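Local coordinates for protein chintase (Rhizomucor miehei, PDB 5YUQ) that hydrolyses chitin as a glycoside hydrolase family 18 chitinase of a thermophilic fungus, with a tunnel-shaped active site, at residues F41-K47 and E96-D100; A193-Y198 and I309-P313; F234-V238 and S282-W287. All coordinates share one frame; numbering follows the deposited sequence.

Contact 1 of 3, residues F41-K47 and E96-D100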
# COMPACT_ATOMS: atom_id res chain seq x y z
N PHE A 41 -3.35 -13.01 12.56
CA PHE A 41 -2.96 -11.90 13.42
C PHE A 41 -2.94 -12.33 14.88
O PHE A 41 -3.46 -13.39 15.23
CB PHE A 41 -3.86 -10.68 13.22
CG PHE A 41 -5.27 -10.88 13.69
CD1 PHE A 41 -6.21 -11.52 12.89
CD2 PHE A 41 -5.66 -10.42 14.94
CE1 PHE A 41 -7.51 -11.69 13.33
CE2 PHE A 41 -6.95 -10.59 15.39
CZ PHE A 41 -7.88 -11.22 14.59
N THR A 42 -2.34 -11.50 15.71
CA THR A 42 -2.11 -11.83 17.11
C THR A 42 -3.15 -11.14 17.97
O THR A 42 -3.16 -9.92 18.09
CB THR A 42 -0.70 -11.41 17.52
OG1 THR A 42 0.25 -11.97 16.59
CG2 THR A 42 -0.36 -11.89 18.93
N ASP A 43 -4.03 -11.95 18.57
CA ASP A 43 -5.11 -11.47 19.43
C ASP A 43 -4.67 -10.43 20.44
O ASP A 43 -5.24 -9.34 20.51
CB ASP A 43 -5.75 -12.66 20.16
CG ASP A 43 -6.79 -12.21 21.17
OD1 ASP A 43 -7.85 -11.69 20.75
OD2 ASP A 43 -6.56 -12.37 22.39
N SER A 44 -3.64 -10.75 21.23
CA SER A 44 -3.24 -9.87 22.32
C SER A 44 -2.65 -8.57 21.81
O SER A 44 -2.80 -7.53 22.44
CB SER A 44 -2.24 -10.58 23.23
OG SER A 44 -1.09 -11.00 22.50
N GLN A 45 -1.97 -8.63 20.67
CA GLN A 45 -1.42 -7.41 20.09
C GLN A 45 -2.53 -6.48 19.63
O GLN A 45 -2.49 -5.28 19.90
CB GLN A 45 -0.49 -7.73 18.92
CG GLN A 45 0.82 -8.35 19.37
CD GLN A 45 1.73 -8.69 18.21
OE1 GLN A 45 2.75 -9.35 18.39
NE2 GLN A 45 1.38 -8.24 17.02
N LEU A 46 -3.52 -7.01 18.91
CA LEU A 46 -4.61 -6.17 18.44
C LEU A 46 -5.35 -5.55 19.62
O LEU A 46 -5.64 -4.36 19.61
CB LEU A 46 -5.57 -6.95 17.54
CG LEU A 46 -6.71 -6.12 16.92
CD1 LEU A 46 -6.15 -4.90 16.21
CD2 LEU A 46 -7.52 -6.97 15.94
N LYS A 47 -5.64 -6.34 20.64
CA LYS A 47 -6.33 -5.79 21.81
C LYS A 47 -5.50 -4.73 22.52
O LYS A 47 -6.03 -3.70 22.93
CB LYS A 47 -6.74 -6.91 22.78
CG LYS A 47 -7.74 -7.87 22.16
CD LYS A 47 -8.73 -8.45 23.14
CE LYS A 47 -9.86 -9.15 22.38
NZ LYS A 47 -10.65 -10.05 23.26
N GLU A 96 -15.71 -7.91 18.65
CA GLU A 96 -14.75 -8.55 19.57
C GLU A 96 -13.59 -7.63 19.92
O GLU A 96 -13.13 -7.59 21.07
CB GLU A 96 -14.22 -9.86 18.98
CG GLU A 96 -13.12 -10.53 19.81
CD GLU A 96 -13.60 -10.97 21.19
OE1 GLU A 96 -14.80 -11.28 21.34
OE2 GLU A 96 -12.77 -11.01 22.13
N TYR A 97 -13.13 -6.86 18.94
CA TYR A 97 -11.94 -6.04 19.14
C TYR A 97 -12.25 -4.56 19.27
O TYR A 97 -11.34 -3.74 19.37
CB TYR A 97 -10.92 -6.28 18.02
CG TYR A 97 -10.31 -7.66 18.10
CD1 TYR A 97 -9.18 -7.89 18.88
CD2 TYR A 97 -10.86 -8.72 17.40
CE1 TYR A 97 -8.62 -9.15 18.97
CE2 TYR A 97 -10.30 -9.98 17.48
CZ TYR A 97 -9.19 -10.19 18.27
OH TYR A 97 -8.64 -11.44 18.35
N ASP A 98 -13.54 -4.23 19.30
CA ASP A 98 -14.00 -2.85 19.46
C ASP A 98 -13.38 -1.96 18.40
O ASP A 98 -12.92 -0.86 18.69
CB ASP A 98 -13.67 -2.34 20.87
CG ASP A 98 -14.42 -1.08 21.23
OD1 ASP A 98 -15.52 -0.86 20.70
OD2 ASP A 98 -13.90 -0.30 22.06
N LEU A 99 -13.38 -2.43 17.16
CA LEU A 99 -12.72 -1.70 16.09
C LEU A 99 -13.58 -0.55 15.61
O LEU A 99 -14.81 -0.61 15.65
CB LEU A 99 -12.42 -2.64 14.92
CG LEU A 99 -11.51 -3.83 15.23
CD1 LEU A 99 -11.53 -4.82 14.07
CD2 LEU A 99 -10.10 -3.35 15.50
N ASP A 100 -12.92 0.51 15.16
CA ASP A 100 -13.62 1.66 14.60
C ASP A 100 -13.87 1.51 13.13
O ASP A 100 -14.63 2.28 12.54
CB ASP A 100 -12.80 2.91 14.84
CG ASP A 100 -12.52 3.12 16.30
OD1 ASP A 100 -13.50 3.32 17.04
OD2 ASP A 100 -11.34 3.05 16.70
O HOH W 1 -10.45 -12.48 21.41

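Contact 2 of 3, residues A193-Y198 and I309-P313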
# COMPACT_ATOMS: atom_id res chain seq x y z
N ALA A 193 10.74 4.73 -10.48
CA ALA A 193 10.55 5.03 -9.07
C ALA A 193 9.63 4.02 -8.38
O ALA A 193 8.71 3.46 -9.00
CB ALA A 193 10.03 6.46 -8.88
N ASN A 194 9.87 3.80 -7.09
CA ASN A 194 9.00 2.95 -6.29
C ASN A 194 7.64 3.60 -6.15
O ASN A 194 6.59 2.96 -6.29
CB ASN A 194 9.62 2.77 -4.90
CG ASN A 194 8.76 1.94 -3.98
OD1 ASN A 194 8.17 0.94 -4.39
ND2 ASN A 194 8.69 2.34 -2.72
N ALA A 195 7.67 4.89 -5.87
CA ALA A 195 6.45 5.65 -5.63
C ALA A 195 6.52 6.97 -6.36
O ALA A 195 6.57 8.03 -5.74
CB ALA A 195 6.27 5.87 -4.15
N PRO A 196 6.53 6.92 -7.70
CA PRO A 196 6.62 8.18 -8.44
C PRO A 196 5.40 9.03 -8.19
O PRO A 196 4.29 8.50 -8.12
CB PRO A 196 6.64 7.73 -9.90
CG PRO A 196 5.97 6.39 -9.90
CD PRO A 196 6.31 5.76 -8.58
N LEU A 197 5.58 10.34 -8.06
CA LEU A 197 4.44 11.24 -7.95
C LEU A 197 3.88 11.49 -9.35
O LEU A 197 2.68 11.62 -9.53
CB LEU A 197 4.85 12.54 -7.28
CG LEU A 197 3.73 13.56 -7.10
CD1 LEU A 197 2.58 12.97 -6.30
CD2 LEU A 197 4.29 14.79 -6.40
N TYR A 198 4.78 11.52 -10.33
CA TYR A 198 4.38 11.68 -11.73
C TYR A 198 5.03 10.64 -12.62
O TYR A 198 6.08 10.08 -12.29
CB TYR A 198 4.76 13.07 -12.25
CG TYR A 198 4.14 14.21 -11.48
CD1 TYR A 198 2.82 14.58 -11.70
CD2 TYR A 198 4.87 14.91 -10.54
CE1 TYR A 198 2.25 15.61 -11.00
CE2 TYR A 198 4.31 15.95 -9.83
CZ TYR A 198 2.99 16.30 -10.07
OH TYR A 198 2.42 17.33 -9.38
N ILE A 309 11.43 14.21 -12.73
CA ILE A 309 10.15 13.76 -13.29
C ILE A 309 9.22 13.19 -12.22
O ILE A 309 8.07 13.63 -12.10
CB ILE A 309 10.36 12.72 -14.41
CG1 ILE A 309 10.87 13.41 -15.68
CG2 ILE A 309 9.05 11.99 -14.71
CD1 ILE A 309 11.30 12.45 -16.78
N SER A 310 9.71 12.24 -11.44
CA SER A 310 8.89 11.54 -10.46
C SER A 310 8.84 12.25 -9.12
O SER A 310 8.03 11.90 -8.27
CB SER A 310 9.38 10.10 -10.26
OG SER A 310 10.66 10.08 -9.65
N LYS A 311 9.70 13.25 -8.95
CA LYS A 311 9.87 13.96 -7.69
C LYS A 311 10.26 13.02 -6.56
O LYS A 311 9.68 13.08 -5.47
CB LYS A 311 8.60 14.73 -7.29
CG LYS A 311 7.98 15.54 -8.41
CD LYS A 311 8.90 16.67 -8.84
CE LYS A 311 8.30 17.40 -10.04
NZ LYS A 311 9.25 18.41 -10.62
N THR A 312 11.25 12.16 -6.80
CA THR A 312 11.75 11.23 -5.79
C THR A 312 13.27 11.12 -5.84
O THR A 312 13.86 11.31 -6.91
CB THR A 312 11.16 9.81 -5.96
OG1 THR A 312 11.49 9.30 -7.25
CG2 THR A 312 9.64 9.82 -5.80
N PRO A 313 13.88 10.79 -4.70
CA PRO A 313 15.34 10.60 -4.67
C PRO A 313 15.69 9.20 -5.15
O PRO A 313 14.87 8.29 -5.05
CB PRO A 313 15.67 10.73 -3.19
CG PRO A 313 14.43 10.18 -2.51
CD PRO A 313 13.28 10.68 -3.36

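Contact 3 of 3, residues F234-V238 and S282-W287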
# COMPACT_ATOMS: atom_id res chain seq x y z
N PHE A 234 7.29 4.17 3.43
CA PHE A 234 8.40 4.53 4.33
C PHE A 234 9.60 3.63 4.04
O PHE A 234 10.43 3.36 4.92
CB PHE A 234 7.99 4.42 5.80
CG PHE A 234 7.26 5.63 6.34
CD1 PHE A 234 6.70 6.58 5.49
CD2 PHE A 234 7.15 5.82 7.71
CE1 PHE A 234 6.03 7.70 6.02
CE2 PHE A 234 6.49 6.92 8.23
CZ PHE A 234 5.92 7.86 7.39
N TYR A 235 9.68 3.17 2.79
CA TYR A 235 10.76 2.30 2.33
C TYR A 235 11.04 2.63 0.88
O TYR A 235 10.25 3.31 0.22
CB TYR A 235 10.33 0.83 2.43
CG TYR A 235 9.17 0.49 1.51
CD1 TYR A 235 7.86 0.74 1.90
CD2 TYR A 235 9.38 -0.08 0.27
CE1 TYR A 235 6.80 0.44 1.07
CE2 TYR A 235 8.33 -0.39 -0.58
CZ TYR A 235 7.04 -0.12 -0.16
OH TYR A 235 5.96 -0.41 -0.97
N GLY A 236 12.17 2.14 0.39
CA GLY A 236 12.49 2.20 -1.02
C GLY A 236 12.75 0.80 -1.54
O GLY A 236 12.59 -0.17 -0.81
N ARG A 237 13.14 0.70 -2.80
CA ARG A 237 13.45 -0.60 -3.39
C ARG A 237 14.73 -0.54 -4.18
O ARG A 237 14.99 0.45 -4.87
CB ARG A 237 12.31 -1.07 -4.29
CG ARG A 237 12.66 -2.28 -5.16
CD ARG A 237 11.43 -2.97 -5.74
NE ARG A 237 10.56 -3.46 -4.67
CZ ARG A 237 9.51 -2.81 -4.21
NH1 ARG A 237 9.16 -1.64 -4.75
NH2 ARG A 237 8.79 -3.32 -3.23
N VAL A 238 15.55 -1.58 -4.07
CA VAL A 238 16.73 -1.69 -4.91
C VAL A 238 16.45 -2.52 -6.16
O VAL A 238 15.68 -3.49 -6.13
CB VAL A 238 17.96 -2.25 -4.16
CG1 VAL A 238 18.43 -1.26 -3.10
CG2 VAL A 238 17.65 -3.61 -3.54
N SER A 282 12.22 -9.06 -2.13
CA SER A 282 11.36 -7.98 -2.60
C SER A 282 12.17 -6.76 -2.98
O SER A 282 11.69 -5.91 -3.73
CB SER A 282 10.36 -7.59 -1.51
OG SER A 282 11.03 -7.04 -0.40
N GLY A 283 13.39 -6.68 -2.46
CA GLY A 283 14.25 -5.54 -2.72
C GLY A 283 13.99 -4.39 -1.76
O GLY A 283 14.57 -3.32 -1.90
N GLN A 284 13.13 -4.64 -0.79
CA GLN A 284 12.73 -3.62 0.18
C GLN A 284 13.92 -3.09 0.97
O GLN A 284 14.79 -3.85 1.40
CB GLN A 284 11.66 -4.19 1.12
CG GLN A 284 11.22 -3.23 2.21
CD GLN A 284 10.14 -3.83 3.10
OE1 GLN A 284 8.95 -3.70 2.82
NE2 GLN A 284 10.57 -4.49 4.18
N TYR A 285 13.95 -1.78 1.14
CA TYR A 285 15.01 -1.11 1.85
C TYR A 285 14.30 -0.07 2.71
O TYR A 285 13.84 0.95 2.20
CB TYR A 285 15.91 -0.43 0.82
CG TYR A 285 17.38 -0.46 1.13
CD1 TYR A 285 17.93 0.45 2.00
CD2 TYR A 285 18.22 -1.38 0.52
CE1 TYR A 285 19.27 0.45 2.28
CE2 TYR A 285 19.58 -1.40 0.80
CZ TYR A 285 20.09 -0.48 1.68
OH TYR A 285 21.43 -0.46 1.98
N ILE A 286 14.17 -0.32 4.01
CA ILE A 286 13.33 0.58 4.83
C ILE A 286 14.06 1.86 5.20
O ILE A 286 15.28 1.92 5.21
CB ILE A 286 12.76 -0.10 6.09
CG1 ILE A 286 13.89 -0.46 7.07
CG2 ILE A 286 11.94 -1.33 5.71
CD1 ILE A 286 13.37 -0.75 8.46
N TRP A 287 13.29 2.90 5.51
CA TRP A 287 13.87 4.20 5.79
C TRP A 287 14.91 4.14 6.90
O TRP A 287 15.95 4.80 6.81
CB TRP A 287 12.81 5.23 6.14
CG TRP A 287 13.43 6.51 6.56
CD1 TRP A 287 13.57 6.98 7.84
CD2 TRP A 287 14.04 7.49 5.71
NE1 TRP A 287 14.23 8.19 7.83
CE2 TRP A 287 14.52 8.53 6.53
CE3 TRP A 287 14.22 7.59 4.32
CZ2 TRP A 287 15.16 9.65 6.01
CZ3 TRP A 287 14.85 8.70 3.81
CH2 TRP A 287 15.32 9.72 4.65

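Contact 1 of 3, residues F41-K47 and E96-D100
Tyr-97, at the end of helix 80-97, carries most of this helix-helix contact: Phe-41, from the loop before helix 43-55, and Leu-46, from its first turn, meet it on one side and Lys-47 on the other. The tight part lies on one side of its ring. Leu-46 CD2 stands over that face, 3.7 Å from the centroid of the Tyr-97 ring, in a CH-pi contact; with CG anti to the backbone N (chi1 -176°), the isobutyl group is carried across the tyrosine at about a right angle. Phe-41 comes to the same side as an offset edge-to-face partner, centroids 5.6 Å apart and planes at 70°, its CE2 lying 3.7 Å from Tyr-97 CZ. The phenol is then fixed at its far end, where Tyr-97 OH donates to the anti lone pair of Asp-43 OD1 at 2.5 Å.

The other side is polar and turned to solvent: Asp-43 and Glu-96 are exposed, and a water between them donates to Asp-43 OD1 and Glu-96 OE2, joining two acids whose like charges the lysine would be expected to temper. Here the aliphatic part of Lys-47 crosses the tyrosine at about a right angle, CG 3.5 Å from Tyr-97 CE1, before the chain goes on to a salt bridge between Lys-47 NZ and Glu-96 OE2 (2.6 Å). Its ammonium is too distant from the ring for more than a weak cation-pi attraction.

Just past Tyr-97 the chain turns back at Asp-98 in a Schellman motif, which ends helix 80-97 and sends Leu-99 inward against Val-50 of helix 43-55 and Leu-62 of strand 59-65. Leu-46 rests on Tyr-27 and Phe-41 on Ala-30, both of strand 24-32, so the two helices meet over the wall of the TIM barrel.

Contact 2 of 3, residues A193-Y198 and I309-P313
Pro-196 and Ser-310 meet flank to flank, CB to CB at 3.6 Å, at the point where the two backbones come closest, and the remaining side chains are arranged on either side of this pair. Toward Ala-193, the two hydroxyls take part: Ala-193 CB lies 3.6 Å from Thr-312 OG1 and slightly farther from Ser-310 OG. Thr-312 has OG1 between its backbone N and carbonyl carbon (chi1 59°), which leaves CG2 to pack against the carbonyl oxygen of Ala-195 at 3.6 Å. Ser-310 OG has its main polar partner elsewhere, in Asp-307.

Toward Tyr-198 the pattern changes from small groups to a ring. Lys-311 brings CG to the ring edge, near its plane and 3.8 Å from Tyr-198 CD2, while Leu-197 CG lies over one face. The lysine chain then bends at chi2 and leads away, ending in a salt bridge with Asp-308. Ile-309 O sits 3.4 Å from Tyr-198 CB. The single hydrogen bond between the segments, Leu-197 N to Ser-310 O (2.9 Å, 162° at the hydrogen), arrives in the carbonyl plane on a lone pair and ties the two backbones beside the Pro-196/Ser-310 pair. Tyr-198 N, by contrast, is buried without a partner.

Lys-311 and Thr-312 face Asp-307 in a G1 beta bulge at the turn between strands 302-307 and 312-317. The long loop between strand 175-178 and helix 211-220 lies against the turn of this hairpin, with Tyr-338 of helix 329-341 touching Leu-197 and Tyr-198, and Lys-335 touching Thr-312 and hydrogen-bonded through NZ to Ala-195 O.

Contact 3 of 3, residues F234-V238 and S282-W287
Gly-236 and Tyr-285 face each other as the hydrogen-bonded pair of a short antiparallel ladder, with Tyr-235 opposite Ile-286 and Arg-237 opposite Gln-284 as the non-hydrogen-bonded pairs on either side. Four main-chain bonds hold the strands. Gly-236 N to Tyr-285 O is short and nearly straight (2.7 Å, 175°), whereas the return bond from Tyr-285 N to Gly-236 O comes in above the carbonyl plane. Val-238 N to Gly-283 O (2.9 Å) and Trp-287 N to Phe-234 O (3.0 Å) extend the ladder to both ends, the latter where helix 287-292 begins.

Apolar contacts fall on both faces: Tyr-235 CB approaches Ile-286 CG2, and on the face bearing Tyr-285, its CD2 meets Val-238 CG1 at 3.6 Å. Gln-284 crosses the Tyr-235 ring at about a right angle, its CG 4.1 Å from Tyr-235 CD2, with OE1 over one face and its amide nitrogen bonded to Thr-266.

Arg-237 is bent at chi3 (-61°) so that NE donates to Ser-282 O at 2.9 Å, almost along the C=O axis and in the guanidinium plane. Ser-282 itself forms an ST turn, OG accepting from Gln-284 N.

With NE engaged here, NH2 in a salt bridge with Asp-182 and NH1 in a weak bond to Asn-194, the guanidinium is held at all three nitrogens, which should restrict its rotation. Tyr-235 OH hydrogen-bonds to the same oxygen, Asp-182 OD1, part of an M-x-Y-D sequence (here MAYD) as in many family 18 chitinases, so Tyr-235 and Arg-237 together would hold this carboxylate in place, with Ser-282 O steadying the arginine.

The three contacts follow the layout of a family 18 TIM barrel. Contact 1 comes first along the chain and joins helices 43-55 and 80-97; contact 2 lies on the other side of the chain's centre, its centre about 36 Å away, and contact 3 about 28 Å. The later two are neighbours, centres about 14 Å apart, and touch through Asn-194 and Arg-237. Both segments of contact 3 fall, in sequence, between those of contact 2. Strand 228-240 runs from the barrel into the strands that follow it, probably the family's insertion domain, so contacts 2 and 3 lie where that region probably meets the barrel, while contact 1 joins two helices of the barrel's outer layer.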